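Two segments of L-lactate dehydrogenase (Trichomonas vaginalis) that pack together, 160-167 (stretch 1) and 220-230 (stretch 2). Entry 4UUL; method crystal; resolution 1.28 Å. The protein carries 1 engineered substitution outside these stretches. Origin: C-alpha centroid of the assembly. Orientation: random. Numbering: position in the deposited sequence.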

ATOM      1  N   ASN B 160       9.258 -13.584  -6.902  1.00 11.80           N
ATOM      2  CA  ASN B 160       7.807 -13.502  -6.969  1.00 11.95           C
ATOM      3  C   ASN B 160       7.339 -13.540  -8.416  1.00 12.22           C
ATOM      4  O   ASN B 160       6.354 -14.237  -8.729  1.00 13.07           O
ATOM      5  CB  ASN B 160       7.269 -12.288  -6.203  1.00 12.36           C
ATOM      6  CG  ASN B 160       7.364 -12.476  -4.714  1.00 12.05           C
ATOM      7  OD1 ASN B 160       7.368 -13.598  -4.206  1.00 13.87           O
ATOM      8  ND2 ASN B 160       7.384 -11.379  -3.998  1.00 12.87           N
ATOM      9  N   ARG B 161       8.012 -12.802  -9.293  1.00 12.84           N
ATOM     10  CA  ARG B 161       7.686 -12.845 -10.704  1.00 13.21           C
ATOM     11  C   ARG B 161       7.772 -14.262 -11.234  1.00 14.18           C
ATOM     12  O   ARG B 161       6.930 -14.712 -12.030  1.00 15.48           O
ATOM     13  CB  ARG B 161       8.589 -11.957 -11.539  1.00 14.22           C
ATOM     14  CG  ARG B 161       8.296 -10.508 -11.398  1.00 14.98           C
ATOM     15  CD  ARG B 161       9.330  -9.651 -12.035  1.00 17.35           C
ATOM     16  NE  ARG B 161       8.964  -8.248 -12.051  1.00 17.46           N
ATOM     17  CZ  ARG B 161       9.806  -7.253 -12.212  1.00 17.71           C
ATOM     18  NH1 ARG B 161      11.132  -7.507 -12.282  1.00 19.78           N
ATOM     19  NH2 ARG B 161       9.317  -6.043 -12.225  1.00 19.05           N
ATOM     20  N   ALA B 162       8.850 -14.954 -10.865  1.00 13.86           N
ATOM     21  CA  ALA B 162       9.075 -16.301 -11.368  1.00 15.31           C
ATOM     22  C   ALA B 162       8.037 -17.279 -10.870  1.00 15.18           C
ATOM     23  O   ALA B 162       7.545 -18.123 -11.632  1.00 16.40           O
ATOM     24  CB  ALA B 162      10.469 -16.768 -10.972  1.00 14.92           C
ATOM     25  N   TYR B 163       7.640 -17.141  -9.602  1.00 14.48           N
ATOM     26  CA  TYR B 163       6.592 -18.017  -9.090  1.00 15.43           C
ATOM     27  C   TYR B 163       5.270 -17.840  -9.826  1.00 15.76           C
ATOM     28  O   TYR B 163       4.620 -18.830 -10.169  1.00 17.31           O
ATOM     29  CB  TYR B 163       6.366 -17.798  -7.578  1.00 16.11           C
ATOM     30  CG  TYR B 163       7.152 -18.745  -6.687  1.00 16.15           C
ATOM     31  CD1 TYR B 163       6.637 -19.971  -6.299  1.00 19.39           C
ATOM     32  CD2 TYR B 163       8.428 -18.413  -6.228  1.00 15.84           C
ATOM     33  CE1 TYR B 163       7.369 -20.826  -5.497  1.00 20.49           C
ATOM     34  CE2 TYR B 163       9.174 -19.248  -5.418  1.00 16.65           C
ATOM     35  CZ  TYR B 163       8.619 -20.466  -5.046  1.00 17.82           C
ATOM     36  OH  TYR B 163       9.324 -21.333  -4.248  1.00 19.15           O
ATOM     37  N   TYR B 164       4.873 -16.608 -10.048  1.00 15.98           N
ATOM     38  CA  TYR B 164       3.599 -16.430 -10.718  1.00 17.70           C
ATOM     39  C   TYR B 164       3.655 -16.980 -12.143  1.00 19.70           C
ATOM     40  O   TYR B 164       2.731 -17.653 -12.605  1.00 20.83           O
ATOM     41  CB  TYR B 164       3.216 -14.965 -10.688  1.00 20.64           C
ATOM     42  CG  TYR B 164       1.714 -14.843 -10.999  1.00 19.49           C
ATOM     43  CD1 TYR B 164       1.273 -14.780 -12.306  1.00 19.52           C
ATOM     44  CD2 TYR B 164       0.740 -14.812  -9.956  1.00 22.29           C
ATOM     45  CE1 TYR B 164      -0.071 -14.684 -12.641  1.00 24.61           C
ATOM     46  CE2 TYR B 164      -0.633 -14.720 -10.260  1.00 23.76           C
ATOM     47  CZ  TYR B 164      -1.026 -14.662 -11.584  1.00 24.08           C
ATOM     48  OH  TYR B 164      -2.348 -14.554 -11.850  1.00 26.30           O
ATOM     49  N   GLU B 165       4.768 -16.763 -12.837  1.00 18.75           N
ATOM     50  CA  GLU B 165       4.873 -17.212 -14.201  1.00 20.73           C
ATOM     51  C   GLU B 165       4.793 -18.728 -14.259  1.00 20.55           C
ATOM     52  O   GLU B 165       4.109 -19.289 -15.090  1.00 22.23           O
ATOM     53  CB  GLU B 165       6.174 -16.688 -14.814  1.00 22.15           C
ATOM     54  CG  GLU B 165       6.616 -17.324 -16.076  1.00 22.53           C
ATOM     55  CD  GLU B 165       5.617 -17.136 -17.238  1.00 26.33           C
ATOM     56  OE1 GLU B 165       4.774 -16.206 -17.187  1.00 29.09           O
ATOM     57  OE2 GLU B 165       5.672 -17.931 -18.207  1.00 28.76           O
ATOM     58  N   VAL B 166       5.533 -19.406 -13.394  1.00 19.21           N
ATOM     59  CA  VAL B 166       5.571 -20.853 -13.446  1.00 20.51           C
ATOM     60  C   VAL B 166       4.254 -21.447 -13.014  1.00 21.29           C
ATOM     61  O   VAL B 166       3.763 -22.379 -13.642  1.00 22.55           O
ATOM     62  CB  VAL B 166       6.739 -21.404 -12.596  1.00 21.27           C
ATOM     63  CG1 VAL B 166       6.622 -22.920 -12.467  1.00 23.51           C
ATOM     64  CG2 VAL B 166       8.065 -20.978 -13.232  1.00 21.46           C
ATOM     65  N   ALA B 167       3.657 -20.896 -11.969  1.00 20.55           N
ATOM     66  CA  ALA B 167       2.366 -21.393 -11.506  1.00 22.42           C
ATOM     67  C   ALA B 167       1.337 -21.236 -12.620  1.00 24.21           C
ATOM     68  O   ALA B 167       0.553 -22.133 -12.887  1.00 24.44           O
ATOM     69  CB  ALA B 167       1.935 -20.619 -10.244  1.00 22.05           C
TER
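Stretch 2 220-230: TFFKKIGHRAW

Stretch 2 (220-230) is helical, as is stretch 1 (160-167), and both helices extend beyond the segments. Stretch 2 is kinked where the N atoms of Phe-222, Ala-229 and Trp-230 lack a bond to the turn before. Their N-to-C directions differ by 128°, so the chains run obliquely against each other rather than strictly antiparallel; the axes approach to 10.1 Å, and 428 Å² of surface is buried between them. Thr-220 lies out of reach. Phe-221 (chi1 t) leaves its CA sideways, but the ring end comes nearer: CE1 lies 3.6 Å from CG2 of Val-166, while Glu-165 and Ala-162 meet the ring at its edge, near its plane, with Glu-165 CG 3.8 Å from Phe-221 CD1 and Ala-162 CB 3.8 Å from Phe-221 CZ. Phe-222 and Lys-223 make no contact with stretch 1. Lys-224 points toward it, and its NZ donates a hydrogen bond to Glu-165 OE2 at 2.7 Å, a salt bridge that pairs opposite charges beside the apolar contacts. Ile-225 (chi1 m, chi2 m) packs over the first helix where the backbones come closest, its CA 6.6 Å from Ala-162 CA; its CD1 lies 3.7 Å from Ala-162 CA and 3.9 Å from Arg-161 O. Its carbonyl is linked to Arg-161 through water 1, which accepts from Arg-161 NH1 at 2.9 Å and donates a weak bond to Ile-225 O at 3.3 Å. Gly-226 makes no contact with stretch 1. His-227 turns back on its own helix, ND1 donating to Lys-223 O at 2.9 Å. Arg-228 and Ala-229 then cover one face of the Arg-161 guanidinium: Arg-228 CG lies 3.7 Å from Arg-161 NE, and Ala-229 CA 4.0 Å from Arg-161 NH2. Trp-230 is out of reach.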

ATOM      1  N   THR B 220      12.662 -19.325 -23.067  1.00 36.78           N
ATOM      2  CA  THR B 220      11.495 -18.454 -22.969  1.00 37.34           C
ATOM      3  C   THR B 220      11.285 -17.893 -21.559  1.00 35.73           C
ATOM      4  O   THR B 220      10.988 -16.696 -21.395  1.00 35.95           O
ATOM      5  CB  THR B 220      10.210 -19.208 -23.309  1.00 43.20           C
ATOM      6  OG1 THR B 220      10.318 -19.778 -24.614  1.00 46.84           O
ATOM      7  CG2 THR B 220       9.001 -18.266 -23.243  1.00 45.53           C
ATOM      8  N   PHE B 221      11.388 -18.753 -20.551  1.00 30.88           N
ATOM      9  CA  PHE B 221      11.062 -18.361 -19.191  1.00 26.44           C
ATOM     10  C   PHE B 221      11.935 -17.171 -18.770  1.00 24.48           C
ATOM     11  O   PHE B 221      11.407 -16.152 -18.341  1.00 23.73           O
ATOM     12  CB  PHE B 221      11.198 -19.564 -18.271  1.00 25.23           C
ATOM     13  CG  PHE B 221      11.247 -19.221 -16.833  1.00 21.73           C
ATOM     14  CD1 PHE B 221      10.108 -18.871 -16.140  1.00 23.09           C
ATOM     15  CD2 PHE B 221      12.437 -19.308 -16.166  1.00 22.29           C
ATOM     16  CE1 PHE B 221      10.199 -18.550 -14.785  1.00 22.32           C
ATOM     17  CE2 PHE B 221      12.521 -19.029 -14.849  1.00 21.71           C
ATOM     18  CZ  PHE B 221      11.427 -18.618 -14.163  1.00 22.39           C
ATOM     19  N   PHE B 222      13.248 -17.246 -18.959  1.00 28.04           N
ATOM     20  CA  PHE B 222      14.103 -16.117 -18.526  1.00 29.88           C
ATOM     21  C   PHE B 222      13.832 -14.859 -19.338  1.00 26.94           C
ATOM     22  O   PHE B 222      13.943 -13.718 -18.833  1.00 29.99           O
ATOM     23  CB  PHE B 222      15.597 -16.465 -18.589  1.00 32.17           C
ATOM     24  CG  PHE B 222      16.506 -15.365 -18.069  1.00 34.83           C
ATOM     25  CD1 PHE B 222      16.552 -15.066 -16.724  1.00 36.44           C
ATOM     26  CD2 PHE B 222      17.307 -14.634 -18.935  1.00 35.90           C
ATOM     27  CE1 PHE B 222      17.390 -14.077 -16.240  1.00 39.29           C
ATOM     28  CE2 PHE B 222      18.141 -13.647 -18.452  1.00 39.87           C
ATOM     29  CZ  PHE B 222      18.173 -13.367 -17.099  1.00 40.48           C
ATOM     30  N   LYS B 223      13.460 -15.030 -20.597  1.00 28.45           N
ATOM     31  CA  LYS B 223      13.124 -13.873 -21.410  1.00 30.20           C
ATOM     32  C   LYS B 223      11.900 -13.169 -20.844  1.00 30.38           C
ATOM     33  O   LYS B 223      11.864 -11.941 -20.789  1.00 30.06           O
ATOM     34  CB  LYS B 223      12.871 -14.279 -22.849  1.00 35.52           C
ATOM     35  CG  LYS B 223      14.158 -14.597 -23.587  1.00 41.85           C
ATOM     36  CD  LYS B 223      13.870 -14.999 -25.006  1.00 48.87           C
ATOM     37  CE  LYS B 223      15.132 -15.358 -25.750  1.00 55.61           C
ATOM     38  NZ  LYS B 223      14.787 -15.819 -27.113  1.00 59.67           N
ATOM     39  N   LYS B 224      10.899 -13.937 -20.433  1.00 29.87           N
ATOM     40  CA  LYS B 224       9.696 -13.336 -19.881  1.00 32.45           C
ATOM     41  C   LYS B 224      10.043 -12.600 -18.603  1.00 35.52           C
ATOM     42  O   LYS B 224       9.647 -11.436 -18.433  1.00 39.15           O
ATOM     43  CB  LYS B 224       8.648 -14.403 -19.597  1.00 37.03           C
ATOM     44  CG  LYS B 224       8.075 -15.009 -20.860  1.00 44.02           C
ATOM     45  CD  LYS B 224       7.141 -16.171 -20.561  1.00 47.87           C
ATOM     46  CE  LYS B 224       5.692 -15.796 -20.721  1.00 47.78           C
ATOM     47  NZ  LYS B 224       4.825 -17.021 -20.640  1.00 50.37           N
ATOM     48  N   ILE B 225      10.761 -13.275 -17.708  1.00 31.78           N
ATOM     49  CA  ILE B 225      11.262 -12.677 -16.444  1.00 34.15           C
ATOM     50  C   ILE B 225      12.203 -11.486 -16.698  1.00 36.15           C
ATOM     51  O   ILE B 225      12.141 -10.477 -15.977  1.00 40.51           O
ATOM     52  CB  ILE B 225      12.078 -13.752 -15.581  1.00 30.19           C
ATOM     53  CG1 ILE B 225      11.196 -14.916 -15.161  1.00 30.69           C
ATOM     54  CG2 ILE B 225      12.712 -13.138 -14.363  1.00 35.63           C
ATOM     55  CD1 ILE B 225       9.904 -14.522 -14.539  1.00 31.20           C
ATOM     56  N   GLY B 226      13.091 -11.634 -17.680  1.00 38.52           N
ATOM     57  CA  GLY B 226      14.147 -10.651 -17.914  1.00 42.38           C
ATOM     58  C   GLY B 226      13.668  -9.331 -18.497  1.00 43.23           C
ATOM     59  O   GLY B 226      14.385  -8.315 -18.442  1.00 46.25           O
ATOM     60  N   HIS B 227      12.452  -9.332 -19.034  1.00 41.83           N
ATOM     61  CA  HIS B 227      11.923  -8.180 -19.732  1.00 43.46           C
ATOM     62  C   HIS B 227      10.636  -7.653 -19.109  1.00 40.61           C
ATOM     63  O   HIS B 227      10.022  -6.681 -19.585  1.00 43.87           O
ATOM     64  CB  HIS B 227      11.668  -8.563 -21.174  1.00 50.98           C
ATOM     65  CG  HIS B 227      12.927  -8.738 -21.967  1.00 61.21           C
ATOM     66  ND1 HIS B 227      13.534  -9.966 -22.153  1.00 64.56           N
ATOM     67  CD2 HIS B 227      13.715  -7.831 -22.595  1.00 66.28           C
ATOM     68  CE1 HIS B 227      14.626  -9.808 -22.881  1.00 69.98           C
ATOM     69  NE2 HIS B 227      14.758  -8.524 -23.162  1.00 71.82           N
ATOM     70  N   ARG B 228      10.213  -8.279 -18.023  1.00 36.93           N
ATOM     71  CA  ARG B 228       8.948  -7.960 -17.406  1.00 33.34           C
ATOM     72  C   ARG B 228       8.763  -6.464 -16.954  1.00 37.58           C
ATOM     73  O   ARG B 228       7.695  -5.824 -17.120  1.00 36.62           O
ATOM     74  CB  ARG B 228       8.842  -8.824 -16.161  1.00 32.69           C
ATOM     75  CG  ARG B 228       7.587  -8.594 -15.442  1.00 28.59           C
ATOM     76  CD  ARG B 228       6.376  -9.068 -16.234  1.00 32.13           C
ATOM     77  NE  ARG B 228       5.230  -9.268 -15.333  1.00 28.15           N
ATOM     78  CZ  ARG B 228       4.063  -9.801 -15.663  1.00 24.53           C
ATOM     79  NH1 ARG B 228       3.775 -10.165 -16.904  1.00 26.65           N
ATOM     80  NH2 ARG B 228       3.158  -9.933 -14.724  1.00 20.55           N
ATOM     81  N   ALA B 229       9.800  -5.948 -16.324  1.00 36.03           N
ATOM     82  CA  ALA B 229       9.858  -4.554 -15.911  1.00 37.62           C
ATOM     83  C   ALA B 229       9.580  -3.603 -17.077  1.00 39.23           C
ATOM     84  O   ALA B 229       8.896  -2.576 -16.913  1.00 38.79           O
ATOM     85  CB  ALA B 229      11.228  -4.259 -15.304  1.00 39.74           C
ATOM     86  N   TRP B 230      10.125  -3.913 -18.246  1.00 39.76           N
ATOM     87  CA  TRP B 230       9.990  -3.020 -19.379  1.00 41.60           C
ATOM     88  C   TRP B 230       8.530  -3.027 -19.873  1.00 42.03           C
ATOM     89  O   TRP B 230       7.956  -2.000 -20.245  1.00 42.30           O
ATOM     90  CB  TRP B 230      10.980  -3.461 -20.456  1.00 41.26           C
ATOM     91  CG  TRP B 230      10.843  -2.720 -21.702  1.00 45.24           C
ATOM     92  CD1 TRP B 230      11.490  -1.581 -22.058  1.00 46.27           C
ATOM     93  CD2 TRP B 230       9.975  -3.050 -22.780  1.00 45.31           C
ATOM     94  NE1 TRP B 230      11.081  -1.184 -23.306  1.00 47.85           N
ATOM     95  CE2 TRP B 230      10.149  -2.073 -23.769  1.00 46.23           C
ATOM     96  CE3 TRP B 230       9.068  -4.089 -23.007  1.00 47.00           C
ATOM     97  CZ2 TRP B 230       9.449  -2.099 -24.960  1.00 48.76           C
ATOM     98  CZ3 TRP B 230       8.377  -4.115 -24.192  1.00 48.80           C
ATOM     99  CH2 TRP B 230       8.558  -3.130 -25.147  1.00 49.14           C
TER
HETATM  100  O   HOH W   1      12.469 -10.020 -12.704  1.00 27.07           O